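Long-range contacts in putative NADPH:quinone oxidoreductase (PDB 3IUP), which binds NADPH and probably uses it to reduce quinones or related acceptors, as in the medium-chain dehydrogenase/reductase family: residues A[275-286]-A[300-309]; A[198-206]-A[217-228]. One frame throughout, in Å; residues are numbered along the deposited sequence.

How the contacts relate
Contacts 1 and 2 form the two outermost strand pairs of one six-stranded parallel sheet, the Rossmann-type sheet that binds NADPH, with centres about 20 Å apart and nearest atoms about 9 Å apart. Each mixes buried strand residues with more accessible loops. Contact 2 (198-206 with 217-228) meets no other protein chain of the assembly, whereas strand 304-308 of contact 1 (275-286 with 300-309) continues antiparallel into the second subunit. Both touch the same cofactor by different chemistry: contact 1 offers backbone carbonyls to the nicotinamide amide, contact 2 cationic side chains to the 2'-phosphate. Glycines and aromatic rings mark contact 1; two asparagines make side-chain bonds in contact 2.

Contact 1: residues A[275-286]-A[300-309]; sequences YGSTTHKQVYLY and FGMAWGMGGW. With NDP (NADPH dihydro-nicotinamide-adenine-dinucleotide phosphate), chain C.
Y275 O accepts from M302 N (3.2 Å) where two loops lead into the last parallel strand pair of a Rossmann-type sheet. Strands 281-285 and 304-308 run parallel, their axes inclined at 18°; G305-G307 pair antiparallel with the second subunit, carrying the sheet across the dimer interface. One water donates to S277 O and F300 O and accepts from A303 N and K281 NZ. The H280 ring lies alongside G305, held by NE2 to Q282 OE1 (2.8 Å) in the ring plane, on a lone pair of the amide oxygen. K281 N donates to A303 O, and K281 O accepts from G305 N; its side chain, bent at the last two torsions, curls NZ back to T279 O, with a weak bond to A303 O and a salt bridge to E262. V283 N then donates to G305 O, G307 N to V283 O and L285 N to G307 O (2.8 Å). The Y284 ring receives the W309 edge on one face, CD1 over its centre (centroids 5.1 Å, planes 65°), and Q282 NE2 near the rim of the other; its OH bonds E170. Y286 O and W309 O each accept from N7N of NADPH at 2.8 Å, the Y286 bond being the straighter.

Contact 2: residues A[198-206]-A[217-228]; sequences KLVNIVRKQ and AVHVCNAASPTF. With NDP (NADPH dihydro-nicotinamide-adenine-dinucleotide phosphate), chain C.
The beta-alpha-beta unit of strand 199-203, helix 206-214 and strand 220-222 brings its two strands together here as parallel neighbours, axes 4.6 Å apart and inclined at 26°. N201 N donates to H219 O and V203 N to C221 O, while N201 O accepts from C221 N and V203 O from A223 N at 174°, the straightest of these bonds. H219 O is gripped twice: N201 N and N201 ND2 (3.1 Å) reach it from opposite faces of its carbonyl plane. With CG anti to its carbonyl carbon (chi1 -64°), N201 carries its amide back toward H219, and the acceptor lies close to the amide plane. A water bridges L199 O and H219 N. On the I202 and C221 face, I202 CG2 meets the F228 ring at CE1 (4.0 Å), the side chains crossing at about a right angle. This sheet edge belongs to the Rossmann-type NADPH domain, and the end of strand 199-203 carries the phosphate site. R204 extends from CG to NE: NE donates to O3X (2.7 Å) and NH2 to O2X (2.9 Å) of the NADPH 2'-phosphate, whose phosphorus lies in the guanidinium plane, while adenine covers one guanidinium face, C5A 3.4 Å above it. K205 NZ reaches O3X of NADPH as well (2.6 Å), so two cationic side chains probably favour the charged phosphate. Nearby, N222 OD1 closes an Asx turn by accepting from A224 N (3.0 Å), which lies well above the carbonyl plane, while two waters link N222 ND2 to Q206, one through OE1, the other through N.

Contact 1: residues A[275-286]-A[300-309]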
loop_
_atom_site.group_PDB
_atom_site.type_symbol
_atom_site.label_atom_id
_atom_site.label_comp_id
_atom_site.label_asym_id
_atom_site.label_seq_id
_atom_site.Cartn_x
_atom_site.Cartn_y
_atom_site.Cartn_z
ATOM N N TYR A 275 -10.182 14.994 -3.814
ATOM C CA TYR A 275 -9.296 13.825 -3.630
ATOM C C TYR A 275 -9.752 12.545 -4.358
ATOM O O TYR A 275 -9.377 11.396 -3.971
ATOM C CB TYR A 275 -9.159 13.552 -2.135
ATOM C CG TYR A 275 -8.560 14.753 -1.434
ATOM C CD1 TYR A 275 -7.217 15.093 -1.654
ATOM C CD2 TYR A 275 -9.316 15.546 -0.571
ATOM C CE1 TYR A 275 -6.646 16.196 -1.041
ATOM C CE2 TYR A 275 -8.738 16.664 0.083
ATOM C CZ TYR A 275 -7.401 16.979 -0.172
ATOM O OH TYR A 275 -6.777 18.074 0.413
ATOM N N GLY A 276 -10.577 12.735 -5.388
ATOM C CA GLY A 276 -11.093 11.620 -6.162
ATOM C C GLY A 276 -12.195 10.831 -5.446
ATOM O O GLY A 276 -12.823 11.300 -4.497
ATOM N N SER A 277 -12.441 9.625 -5.956
ATOM C CA SER A 277 -13.545 8.785 -5.485
ATOM C C SER A 277 -13.244 8.443 -4.061
ATOM O O SER A 277 -12.061 8.262 -3.700
ATOM C CB SER A 277 -13.626 7.475 -6.284
ATOM O OG SER A 277 -14.596 6.601 -5.728
ATOM N N THR A 278 -14.286 8.264 -3.257
ATOM C CA THR A 278 -14.075 7.768 -1.898
ATOM C C THR A 278 -14.030 6.256 -1.796
ATOM O O THR A 278 -13.745 5.724 -0.733
ATOM C CB THR A 278 -15.174 8.268 -0.928
ATOM O OG1 THR A 278 -16.424 7.809 -1.414
ATOM C CG2 THR A 278 -15.161 9.798 -0.863
ATOM N N THR A 279 -14.291 5.549 -2.893
ATOM C CA THR A 279 -14.292 4.087 -2.901
ATOM C C THR A 279 -12.861 3.550 -2.848
ATOM O O THR A 279 -12.028 3.851 -3.732
ATOM C CB THR A 279 -15.004 3.554 -4.135
ATOM O OG1 THR A 279 -16.379 3.997 -4.085
ATOM C CG2 THR A 279 -14.949 2.050 -4.203
ATOM N N HIS A 280 -12.589 2.765 -1.824
ATOM C CA HIS A 280 -11.250 2.227 -1.627
ATOM C C HIS A 280 -10.885 1.181 -2.664
ATOM O O HIS A 280 -11.635 0.220 -2.875
ATOM C CB HIS A 280 -11.116 1.581 -0.229
ATOM C CG HIS A 280 -9.739 1.028 0.037
ATOM N ND1 HIS A 280 -8.673 1.828 0.401
ATOM C CD2 HIS A 280 -9.249 -0.229 -0.057
ATOM C CE1 HIS A 280 -7.590 1.076 0.529
ATOM N NE2 HIS A 280 -7.908 -0.171 0.251
ATOM N N LYS A 281 -9.727 1.384 -3.288
ATOM C CA LYS A 281 -9.139 0.514 -4.286
ATOM C C LYS A 281 -7.891 -0.127 -3.684
ATOM O O LYS A 281 -7.054 0.595 -3.089
ATOM C CB LYS A 281 -8.679 1.342 -5.472
ATOM C CG LYS A 281 -9.802 2.022 -6.218
ATOM C CD LYS A 281 -9.347 3.309 -6.976
ATOM C CE LYS A 281 -8.911 4.456 -6.060
ATOM N NZ LYS A 281 -10.144 5.051 -5.454
ATOM N N GLN A 282 -7.781 -1.438 -3.804
ATOM C CA GLN A 282 -6.708 -2.179 -3.145
ATOM C C GLN A 282 -5.941 -3.060 -4.154
ATOM O O GLN A 282 -6.573 -3.809 -4.885
ATOM C CB GLN A 282 -7.279 -3.060 -2.043
ATOM C CG GLN A 282 -6.248 -3.860 -1.233
ATOM C CD GLN A 282 -5.325 -2.991 -0.391
ATOM O OE1 GLN A 282 -5.695 -1.929 0.090
ATOM N NE2 GLN A 282 -4.086 -3.456 -0.226
ATOM N N VAL A 283 -4.614 -3.002 -4.139
ATOM C CA VAL A 283 -3.776 -3.931 -4.936
ATOM C C VAL A 283 -2.891 -4.700 -4.000
ATOM O O VAL A 283 -2.122 -4.075 -3.254
ATOM C CB VAL A 283 -2.930 -3.221 -5.979
ATOM C CG1 VAL A 283 -1.975 -4.277 -6.690
ATOM C CG2 VAL A 283 -3.831 -2.529 -7.009
ATOM N N TYR A 284 -3.000 -6.021 -3.982
ATOM C CA TYR A 284 -2.075 -6.869 -3.239
ATOM C C TYR A 284 -1.000 -7.389 -4.190
ATOM O O TYR A 284 -1.317 -7.996 -5.217
ATOM C CB TYR A 284 -2.822 -7.983 -2.586
ATOM C CG TYR A 284 -3.576 -7.540 -1.363
ATOM C CD1 TYR A 284 -2.894 -7.122 -0.250
ATOM C CD2 TYR A 284 -4.992 -7.565 -1.317
ATOM C CE1 TYR A 284 -3.566 -6.736 0.900
ATOM C CE2 TYR A 284 -5.675 -7.185 -0.167
ATOM C CZ TYR A 284 -4.948 -6.760 0.926
ATOM O OH TYR A 284 -5.543 -6.355 2.097
ATOM N N LEU A 285 0.265 -7.162 -3.832
ATOM C CA LEU A 285 1.378 -7.703 -4.596
ATOM C C LEU A 285 1.644 -9.061 -3.935
ATOM O O LEU A 285 2.290 -9.131 -2.891
ATOM C CB LEU A 285 2.574 -6.794 -4.546
ATOM C CG LEU A 285 2.382 -5.351 -4.977
ATOM C CD1 LEU A 285 3.731 -4.575 -5.059
ATOM C CD2 LEU A 285 1.581 -5.215 -6.262
ATOM N N TYR A 286 1.127 -10.138 -4.501
ATOM C CA TYR A 286 1.248 -11.471 -3.903
ATOM C C TYR A 286 2.357 -12.289 -4.582
ATOM O O TYR A 286 2.659 -13.398 -4.173
ATOM C CB TYR A 286 -0.107 -12.217 -3.899
ATOM C CG TYR A 286 -0.419 -12.900 -5.200
ATOM C CD1 TYR A 286 -0.804 -12.173 -6.313
ATOM C CD2 TYR A 286 -0.330 -14.266 -5.314
ATOM C CE1 TYR A 286 -1.113 -12.798 -7.499
ATOM C CE2 TYR A 286 -0.610 -14.912 -6.503
ATOM C CZ TYR A 286 -0.967 -14.173 -7.602
ATOM O OH TYR A 286 -1.237 -14.852 -8.765
ATOM N N PHE A 300 -4.888 8.615 -8.927
ATOM C CA PHE A 300 -6.047 7.849 -8.588
ATOM C C PHE A 300 -6.633 8.232 -7.228
ATOM O O PHE A 300 -7.377 7.490 -6.622
ATOM C CB PHE A 300 -5.714 6.350 -8.708
ATOM C CG PHE A 300 -4.366 5.946 -8.131
ATOM C CD1 PHE A 300 -4.147 5.925 -6.764
ATOM C CD2 PHE A 300 -3.309 5.571 -8.960
ATOM C CE1 PHE A 300 -2.894 5.532 -6.254
ATOM C CE2 PHE A 300 -2.095 5.194 -8.450
ATOM C CZ PHE A 300 -1.879 5.171 -7.105
ATOM N N GLY A 301 -6.356 9.447 -6.779
ATOM C CA GLY A 301 -6.950 9.945 -5.554
ATOM C C GLY A 301 -6.278 9.366 -4.325
ATOM O O GLY A 301 -5.177 8.844 -4.406
HETATM N N MSE A 302 -6.969 9.463 -3.199
HETATM C CA MSE A 302 -6.412 9.139 -1.898
HETATM C C MSE A 302 -6.925 7.824 -1.333
HETATM O O MSE A 302 -6.376 7.315 -0.365
HETATM C CB MSE A 302 -6.710 10.298 -0.944
HETATM C CG MSE A 302 -6.200 11.634 -1.471
HETATM SE SE MSE A 302 -4.275 11.577 -1.482
HETATM C CE MSE A 302 -4.089 11.513 0.424
ATOM N N ALA A 303 -7.986 7.256 -1.932
ATOM C CA ALA A 303 -8.636 6.066 -1.372
ATOM C C ALA A 303 -8.100 4.800 -2.024
ATOM O O ALA A 303 -8.725 4.166 -2.894
ATOM C CB ALA A 303 -10.196 6.137 -1.458
ATOM N N TRP A 304 -6.863 4.461 -1.635
ATOM C CA TRP A 304 -6.156 3.357 -2.223
ATOM C C TRP A 304 -5.184 2.762 -1.240
ATOM O O TRP A 304 -4.723 3.434 -0.297
ATOM C CB TRP A 304 -5.385 3.803 -3.499
ATOM C CG TRP A 304 -4.254 4.744 -3.225
ATOM C CD1 TRP A 304 -4.331 6.074 -3.095
ATOM C CD2 TRP A 304 -2.861 4.394 -3.010
ATOM N NE1 TRP A 304 -3.110 6.590 -2.767
ATOM C CE2 TRP A 304 -2.180 5.591 -2.725
ATOM C CE3 TRP A 304 -2.146 3.191 -3.040
ATOM C CZ2 TRP A 304 -0.814 5.642 -2.485
ATOM C CZ3 TRP A 304 -0.793 3.230 -2.785
ATOM C CH2 TRP A 304 -0.129 4.453 -2.537
ATOM N N GLY A 305 -4.886 1.504 -1.477
ATOM C CA GLY A 305 -3.832 0.820 -0.741
ATOM C C GLY A 305 -3.155 -0.174 -1.647
ATOM O O GLY A 305 -3.764 -0.717 -2.624
HETATM N N MSE A 306 -1.917 -0.482 -1.281
HETATM C CA MSE A 306 -1.123 -1.475 -1.986
HETATM C C MSE A 306 -0.352 -2.198 -0.896
HETATM O O MSE A 306 0.145 -1.559 0.067
HETATM C CB MSE A 306 -0.129 -0.824 -2.956
HETATM C CG MSE A 306 0.608 -1.834 -3.769
HETATM SE SE MSE A 306 1.866 -0.885 -5.030
HETATM C CE MSE A 306 0.589 0.018 -6.223
ATOM N N GLY A 307 -0.199 -3.497 -0.996
ATOM C CA GLY A 307 0.656 -4.165 0.002
ATOM C C GLY A 307 0.917 -5.614 -0.306
ATOM O O GLY A 307 0.395 -6.131 -1.277
ATOM N N GLY A 308 1.716 -6.290 0.536
ATOM C CA GLY A 308 1.972 -7.706 0.350
ATOM C C GLY A 308 0.819 -8.580 0.790
ATOM O O GLY A 308 -0.056 -8.107 1.539
ATOM N N TRP A 309 0.759 -9.821 0.294
ATOM C CA TRP A 309 -0.250 -10.801 0.661
ATOM C C TRP A 309 0.395 -12.173 0.640
ATOM O O TRP A 309 1.048 -12.543 -0.339
ATOM C CB TRP A 309 -1.447 -10.744 -0.323
ATOM C CG TRP A 309 -2.654 -11.524 0.029
ATOM C CD1 TRP A 309 -3.818 -11.024 0.509
ATOM C CD2 TRP A 309 -2.826 -12.943 -0.040
ATOM N NE1 TRP A 309 -4.712 -12.005 0.693
ATOM C CE2 TRP A 309 -4.126 -13.211 0.380
ATOM C CE3 TRP A 309 -2.025 -13.999 -0.469
ATOM C CZ2 TRP A 309 -4.662 -14.479 0.382
ATOM C CZ3 TRP A 309 -2.533 -15.260 -0.446
ATOM C CH2 TRP A 309 -3.854 -15.507 -0.012
HETATM P PA NDP C . 2.979 -20.520 -13.112
HETATM O O1A NDP C . 1.968 -21.507 -13.430
HETATM O O2A NDP C . 4.407 -20.897 -13.192
HETATM O O5B NDP C . 2.683 -19.276 -14.163
HETATM C C5B NDP C . 3.490 -18.104 -14.006
HETATM C C4B NDP C . 2.946 -17.030 -14.898
HETATM O O4B NDP C . 3.750 -15.910 -14.669
HETATM C C3B NDP C . 3.023 -17.387 -16.392
HETATM O O3B NDP C . 1.837 -17.141 -17.118
HETATM C C2B NDP C . 4.117 -16.437 -16.927
HETATM O O2B NDP C . 3.890 -15.971 -18.257
HETATM C C1B NDP C . 4.012 -15.289 -15.933
HETATM N N9A NDP C . 5.258 -14.524 -15.790
HETATM C C8A NDP C . 6.500 -15.070 -15.536
HETATM N N7A NDP C . 7.387 -14.071 -15.385
HETATM C C5A NDP C . 6.724 -12.866 -15.526
HETATM C C6A NDP C . 7.115 -11.513 -15.481
HETATM N N6A NDP C . 8.392 -11.113 -15.343
HETATM N N1A NDP C . 6.161 -10.533 -15.664
HETATM C C2A NDP C . 4.862 -10.843 -15.919
HETATM N N3A NDP C . 4.483 -12.166 -15.960
HETATM C C4A NDP C . 5.388 -13.155 -15.771
HETATM O O3 NDP C . 2.835 -19.842 -11.652
HETATM P PN NDP C . 1.875 -20.292 -10.506
HETATM O O1N NDP C . 0.491 -20.385 -10.898
HETATM O O2N NDP C . 2.421 -21.470 -9.751
HETATM O O5D NDP C . 2.024 -19.004 -9.517
HETATM C C5D NDP C . 1.411 -17.761 -9.892
HETATM C C4D NDP C . 1.903 -16.650 -8.970
HETATM O O4D NDP C . 1.205 -16.810 -7.718
HETATM C C3D NDP C . 3.415 -16.638 -8.667
HETATM O O3D NDP C . 3.917 -15.319 -8.601
HETATM C C2D NDP C . 3.453 -17.255 -7.278
HETATM O O2D NDP C . 4.602 -16.952 -6.501
HETATM C C1D NDP C . 2.183 -16.630 -6.696
HETATM N N1N NDP C . 1.728 -17.271 -5.441
HETATM C C2N NDP C . 1.815 -16.516 -4.319
HETATM C C3N NDP C . 1.440 -17.009 -3.097
HETATM C C7N NDP C . 1.414 -16.106 -1.878
HETATM O O7N NDP C . 1.141 -16.725 -0.662
HETATM N N7N NDP C . 1.661 -14.790 -1.903
HETATM C C4N NDP C . 0.675 -18.273 -3.025
HETATM C C5N NDP C . 0.614 -19.029 -4.329
HETATM C C6N NDP C . 1.140 -18.488 -5.495
HETATM P P2B NDP C . 5.079 -16.021 -19.390
HETATM O O1X NDP C . 4.862 -17.310 -20.195
HETATM O O2X NDP C . 6.477 -15.993 -18.779
HETATM O O3X NDP C . 4.825 -14.763 -20.235
HETATM O O HOH W 1 -9.224 7.591 -4.534
#

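Contact 2: residues A[198-206]-A[217-228]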
loop_
_atom_site.group_PDB
_atom_site.type_symbol
_atom_site.label_atom_id
_atom_site.label_comp_id
_atom_site.label_asym_id
_atom_site.label_seq_id
_atom_site.Cartn_x
_atom_site.Cartn_y
_atom_site.Cartn_z
ATOM N N LYS A 198 -17.425 -11.662 -10.899
ATOM C CA LYS A 198 -16.853 -10.906 -11.981
ATOM C C LYS A 198 -15.350 -10.745 -11.774
ATOM O O LYS A 198 -14.865 -10.485 -10.656
ATOM C CB LYS A 198 -17.548 -9.534 -12.096
ATOM C CG LYS A 198 -19.066 -9.667 -12.260
ATOM C CD LYS A 198 -19.728 -8.288 -12.469
ATOM N N LEU A 199 -14.622 -10.934 -12.852
ATOM C CA LEU A 199 -13.178 -11.083 -12.765
ATOM C C LEU A 199 -12.563 -10.422 -13.982
ATOM O O LEU A 199 -13.024 -10.635 -15.120
ATOM C CB LEU A 199 -12.851 -12.555 -12.716
ATOM C CG LEU A 199 -11.378 -12.911 -12.950
ATOM C CD1 LEU A 199 -10.456 -12.331 -11.786
ATOM C CD2 LEU A 199 -11.179 -14.409 -13.097
ATOM N N VAL A 200 -11.517 -9.635 -13.780
ATOM C CA VAL A 200 -10.735 -9.139 -14.879
ATOM C C VAL A 200 -9.403 -9.822 -14.853
ATOM O O VAL A 200 -8.637 -9.696 -13.881
ATOM C CB VAL A 200 -10.562 -7.621 -14.847
ATOM C CG1 VAL A 200 -9.616 -7.119 -16.003
ATOM C CG2 VAL A 200 -11.954 -6.883 -14.797
ATOM N N ASN A 201 -9.095 -10.547 -15.928
ATOM C CA ASN A 201 -7.813 -11.237 -16.071
ATOM C C ASN A 201 -6.867 -10.374 -16.874
ATOM O O ASN A 201 -7.264 -9.847 -17.906
ATOM C CB ASN A 201 -8.003 -12.559 -16.837
ATOM C CG ASN A 201 -8.873 -13.537 -16.111
ATOM O OD1 ASN A 201 -8.391 -14.218 -15.222
ATOM N ND2 ASN A 201 -10.172 -13.633 -16.474
ATOM N N ILE A 202 -5.657 -10.209 -16.379
ATOM C CA ILE A 202 -4.603 -9.480 -17.084
ATOM C C ILE A 202 -3.466 -10.410 -17.396
ATOM O O ILE A 202 -2.977 -11.121 -16.528
ATOM C CB ILE A 202 -4.108 -8.263 -16.289
ATOM C CG1 ILE A 202 -5.251 -7.275 -16.099
ATOM C CG2 ILE A 202 -2.936 -7.601 -17.017
ATOM C CD1 ILE A 202 -4.968 -6.078 -15.138
ATOM N N VAL A 203 -3.046 -10.418 -18.667
ATOM C CA VAL A 203 -1.940 -11.260 -19.130
ATOM C C VAL A 203 -0.879 -10.397 -19.804
ATOM O O VAL A 203 -1.079 -9.192 -19.973
ATOM C CB VAL A 203 -2.448 -12.352 -20.117
ATOM C CG1 VAL A 203 -3.449 -13.283 -19.441
ATOM C CG2 VAL A 203 -3.061 -11.696 -21.375
ATOM N N ARG A 204 0.227 -10.990 -20.228
ATOM C CA ARG A 204 1.273 -10.210 -20.898
ATOM C C ARG A 204 1.552 -10.544 -22.335
ATOM O O ARG A 204 2.387 -9.886 -22.950
ATOM C CB ARG A 204 2.567 -10.209 -20.093
ATOM C CG ARG A 204 3.357 -11.475 -20.129
ATOM C CD ARG A 204 4.784 -11.140 -19.610
ATOM N NE ARG A 204 5.634 -12.310 -19.425
ATOM C CZ ARG A 204 6.905 -12.249 -18.995
ATOM N NH1 ARG A 204 7.488 -11.062 -18.731
ATOM N NH2 ARG A 204 7.621 -13.359 -18.836
ATOM N N LYS A 205 0.859 -11.549 -22.864
ATOM C CA LYS A 205 1.069 -12.038 -24.244
ATOM C C LYS A 205 -0.347 -12.344 -24.743
ATOM O O LYS A 205 -1.173 -12.895 -24.009
ATOM C CB LYS A 205 1.940 -13.317 -24.311
ATOM C CG LYS A 205 3.422 -13.154 -24.009
ATOM C CD LYS A 205 4.222 -14.481 -24.124
ATOM C CE LYS A 205 5.756 -14.316 -23.837
ATOM N NZ LYS A 205 6.213 -14.116 -22.389
ATOM N N GLN A 206 -0.623 -12.034 -25.998
ATOM C CA GLN A 206 -1.924 -12.394 -26.543
ATOM C C GLN A 206 -2.249 -13.885 -26.504
ATOM O O GLN A 206 -3.382 -14.256 -26.253
ATOM C CB GLN A 206 -2.050 -11.875 -27.961
ATOM C CG GLN A 206 -3.437 -12.046 -28.538
ATOM C CD GLN A 206 -4.525 -11.261 -27.824
ATOM O OE1 GLN A 206 -4.277 -10.234 -27.204
ATOM N NE2 GLN A 206 -5.747 -11.774 -27.895
ATOM N N ALA A 217 -13.050 -17.457 -19.867
ATOM C CA ALA A 217 -12.849 -16.136 -19.205
ATOM C C ALA A 217 -13.688 -15.062 -19.894
ATOM O O ALA A 217 -13.688 -14.960 -21.109
ATOM C CB ALA A 217 -11.383 -15.742 -19.205
ATOM N N VAL A 218 -14.394 -14.280 -19.110
ATOM C CA VAL A 218 -15.279 -13.230 -19.636
ATOM C C VAL A 218 -14.422 -12.014 -20.065
ATOM O O VAL A 218 -14.630 -11.424 -21.146
ATOM C CB VAL A 218 -16.330 -12.833 -18.585
ATOM C CG1 VAL A 218 -17.239 -11.650 -19.047
ATOM C CG2 VAL A 218 -17.164 -14.011 -18.193
ATOM N N HIS A 219 -13.479 -11.623 -19.200
ATOM C CA HIS A 219 -12.667 -10.422 -19.404
ATOM C C HIS A 219 -11.215 -10.734 -19.327
ATOM O O HIS A 219 -10.733 -11.163 -18.272
ATOM C CB HIS A 219 -12.932 -9.406 -18.310
ATOM C CG HIS A 219 -14.332 -8.919 -18.249
ATOM N ND1 HIS A 219 -14.833 -8.018 -19.162
ATOM C CD2 HIS A 219 -15.346 -9.217 -17.404
ATOM C CE1 HIS A 219 -16.099 -7.767 -18.866
ATOM N NE2 HIS A 219 -16.431 -8.478 -17.803
ATOM N N VAL A 220 -10.494 -10.466 -20.402
ATOM C CA VAL A 220 -9.075 -10.642 -20.433
ATOM C C VAL A 220 -8.470 -9.456 -21.130
ATOM O O VAL A 220 -8.898 -9.108 -22.235
ATOM C CB VAL A 220 -8.687 -11.903 -21.195
ATOM C CG1 VAL A 220 -7.200 -12.130 -21.080
ATOM C CG2 VAL A 220 -9.490 -13.142 -20.663
ATOM N N CYS A 221 -7.522 -8.794 -20.464
ATOM C CA CYS A 221 -6.769 -7.676 -20.998
ATOM C C CYS A 221 -5.307 -8.016 -21.090
ATOM O O CYS A 221 -4.720 -8.586 -20.179
ATOM C CB CYS A 221 -6.908 -6.456 -20.094
ATOM S SG CYS A 221 -8.634 -5.980 -19.898
ATOM N N ASN A 222 -4.708 -7.635 -22.196
ATOM C CA ASN A 222 -3.316 -7.908 -22.488
ATOM C C ASN A 222 -2.526 -6.633 -22.274
ATOM O O ASN A 222 -2.721 -5.658 -22.949
ATOM C CB ASN A 222 -3.185 -8.413 -23.929
ATOM C CG ASN A 222 -1.759 -8.626 -24.374
ATOM O OD1 ASN A 222 -0.842 -8.664 -23.579
ATOM N ND2 ASN A 222 -1.588 -8.864 -25.660
ATOM N N ALA A 223 -1.569 -6.684 -21.333
ATOM C CA ALA A 223 -0.713 -5.543 -21.051
ATOM C C ALA A 223 0.099 -5.070 -22.259
ATOM O O ALA A 223 0.454 -3.903 -22.318
ATOM C CB ALA A 223 0.230 -5.901 -19.829
ATOM N N ALA A 224 0.371 -5.960 -23.219
ATOM C CA ALA A 224 1.065 -5.601 -24.457
ATOM C C ALA A 224 0.155 -4.867 -25.444
ATOM O O ALA A 224 0.632 -4.383 -26.462
ATOM C CB ALA A 224 1.662 -6.856 -25.127
ATOM N N SER A 225 -1.156 -4.845 -25.205
ATOM C CA SER A 225 -2.095 -4.228 -26.163
ATOM C C SER A 225 -1.830 -2.742 -26.294
ATOM O O SER A 225 -1.674 -2.068 -25.286
ATOM C CB SER A 225 -3.551 -4.410 -25.714
ATOM O OG SER A 225 -4.438 -3.576 -26.467
ATOM N N PRO A 226 -1.852 -2.197 -27.527
ATOM C CA PRO A 226 -1.727 -0.727 -27.577
ATOM C C PRO A 226 -2.910 0.004 -27.010
ATOM O O PRO A 226 -2.811 1.193 -26.792
ATOM C CB PRO A 226 -1.610 -0.419 -29.086
ATOM C CG PRO A 226 -2.236 -1.642 -29.744
ATOM C CD PRO A 226 -1.808 -2.782 -28.878
ATOM N N THR A 227 -4.014 -0.665 -26.761
ATOM C CA THR A 227 -5.150 -0.017 -26.091
ATOM C C THR A 227 -5.417 -0.581 -24.678
ATOM O O THR A 227 -6.551 -0.541 -24.206
ATOM C CB THR A 227 -6.436 -0.188 -26.891
ATOM O OG1 THR A 227 -6.633 -1.578 -27.153
ATOM C CG2 THR A 227 -6.364 0.597 -28.266
ATOM N N PHE A 228 -4.388 -1.127 -24.045
ATOM C CA PHE A 228 -4.509 -1.777 -22.716
ATOM C C PHE A 228 -5.281 -0.927 -21.713
ATOM O O PHE A 228 -6.226 -1.407 -21.085
ATOM C CB PHE A 228 -3.101 -2.075 -22.179
ATOM C CG PHE A 228 -3.085 -2.685 -20.793
ATOM C CD1 PHE A 228 -3.792 -3.840 -20.530
ATOM C CD2 PHE A 228 -2.375 -2.085 -19.755
ATOM C CE1 PHE A 228 -3.792 -4.415 -19.246
ATOM C CE2 PHE A 228 -2.367 -2.662 -18.490
ATOM C CZ PHE A 228 -3.081 -3.809 -18.246
HETATM P PA NDP C . 2.979 -20.520 -13.112
HETATM O O1A NDP C . 1.968 -21.507 -13.430
HETATM O O2A NDP C . 4.407 -20.897 -13.192
HETATM O O5B NDP C . 2.683 -19.276 -14.163
HETATM C C5B NDP C . 3.490 -18.104 -14.006
HETATM C C4B NDP C . 2.946 -17.030 -14.898
HETATM O O4B NDP C . 3.750 -15.910 -14.669
HETATM C C3B NDP C . 3.023 -17.387 -16.392
HETATM O O3B NDP C . 1.837 -17.141 -17.118
HETATM C C2B NDP C . 4.117 -16.437 -16.927
HETATM O O2B NDP C . 3.890 -15.971 -18.257
HETATM C C1B NDP C . 4.012 -15.289 -15.933
HETATM N N9A NDP C . 5.258 -14.524 -15.790
HETATM C C8A NDP C . 6.500 -15.070 -15.536
HETATM N N7A NDP C . 7.387 -14.071 -15.385
HETATM C C5A NDP C . 6.724 -12.866 -15.526
HETATM C C6A NDP C . 7.115 -11.513 -15.481
HETATM N N6A NDP C . 8.392 -11.113 -15.343
HETATM N N1A NDP C . 6.161 -10.533 -15.664
HETATM C C2A NDP C . 4.862 -10.843 -15.919
HETATM N N3A NDP C . 4.483 -12.166 -15.960
HETATM C C4A NDP C . 5.388 -13.155 -15.771
HETATM O O3 NDP C . 2.835 -19.842 -11.652
HETATM P PN NDP C . 1.875 -20.292 -10.506
HETATM O O1N NDP C . 0.491 -20.385 -10.898
HETATM O O2N NDP C . 2.421 -21.470 -9.751
HETATM O O5D NDP C . 2.024 -19.004 -9.517
HETATM C C5D NDP C . 1.411 -17.761 -9.892
HETATM C C4D NDP C . 1.903 -16.650 -8.970
HETATM O O4D NDP C . 1.205 -16.810 -7.718
HETATM C C3D NDP C . 3.415 -16.638 -8.667
HETATM O O3D NDP C . 3.917 -15.319 -8.601
HETATM C C2D NDP C . 3.453 -17.255 -7.278
HETATM O O2D NDP C . 4.602 -16.952 -6.501
HETATM C C1D NDP C . 2.183 -16.630 -6.696
HETATM N N1N NDP C . 1.728 -17.271 -5.441
HETATM C C2N NDP C . 1.815 -16.516 -4.319
HETATM C C3N NDP C . 1.440 -17.009 -3.097
HETATM C C7N NDP C . 1.414 -16.106 -1.878
HETATM O O7N NDP C . 1.141 -16.725 -0.662
HETATM N N7N NDP C . 1.661 -14.790 -1.903
HETATM C C4N NDP C . 0.675 -18.273 -3.025
HETATM C C5N NDP C . 0.614 -19.029 -4.329
HETATM C C6N NDP C . 1.140 -18.488 -5.495
HETATM P P2B NDP C . 5.079 -16.021 -19.390
HETATM O O1X NDP C . 4.862 -17.310 -20.195
HETATM O O2X NDP C . 6.477 -15.993 -18.779
HETATM O O3X NDP C . 4.825 -14.763 -20.235
HETATM O O HOH W 2 -13.003 -12.824 -16.657
HETATM O O HOH W 3 -3.803 -7.771 -27.638
HETATM O O HOH W 4 0.768 -9.694 -27.169
#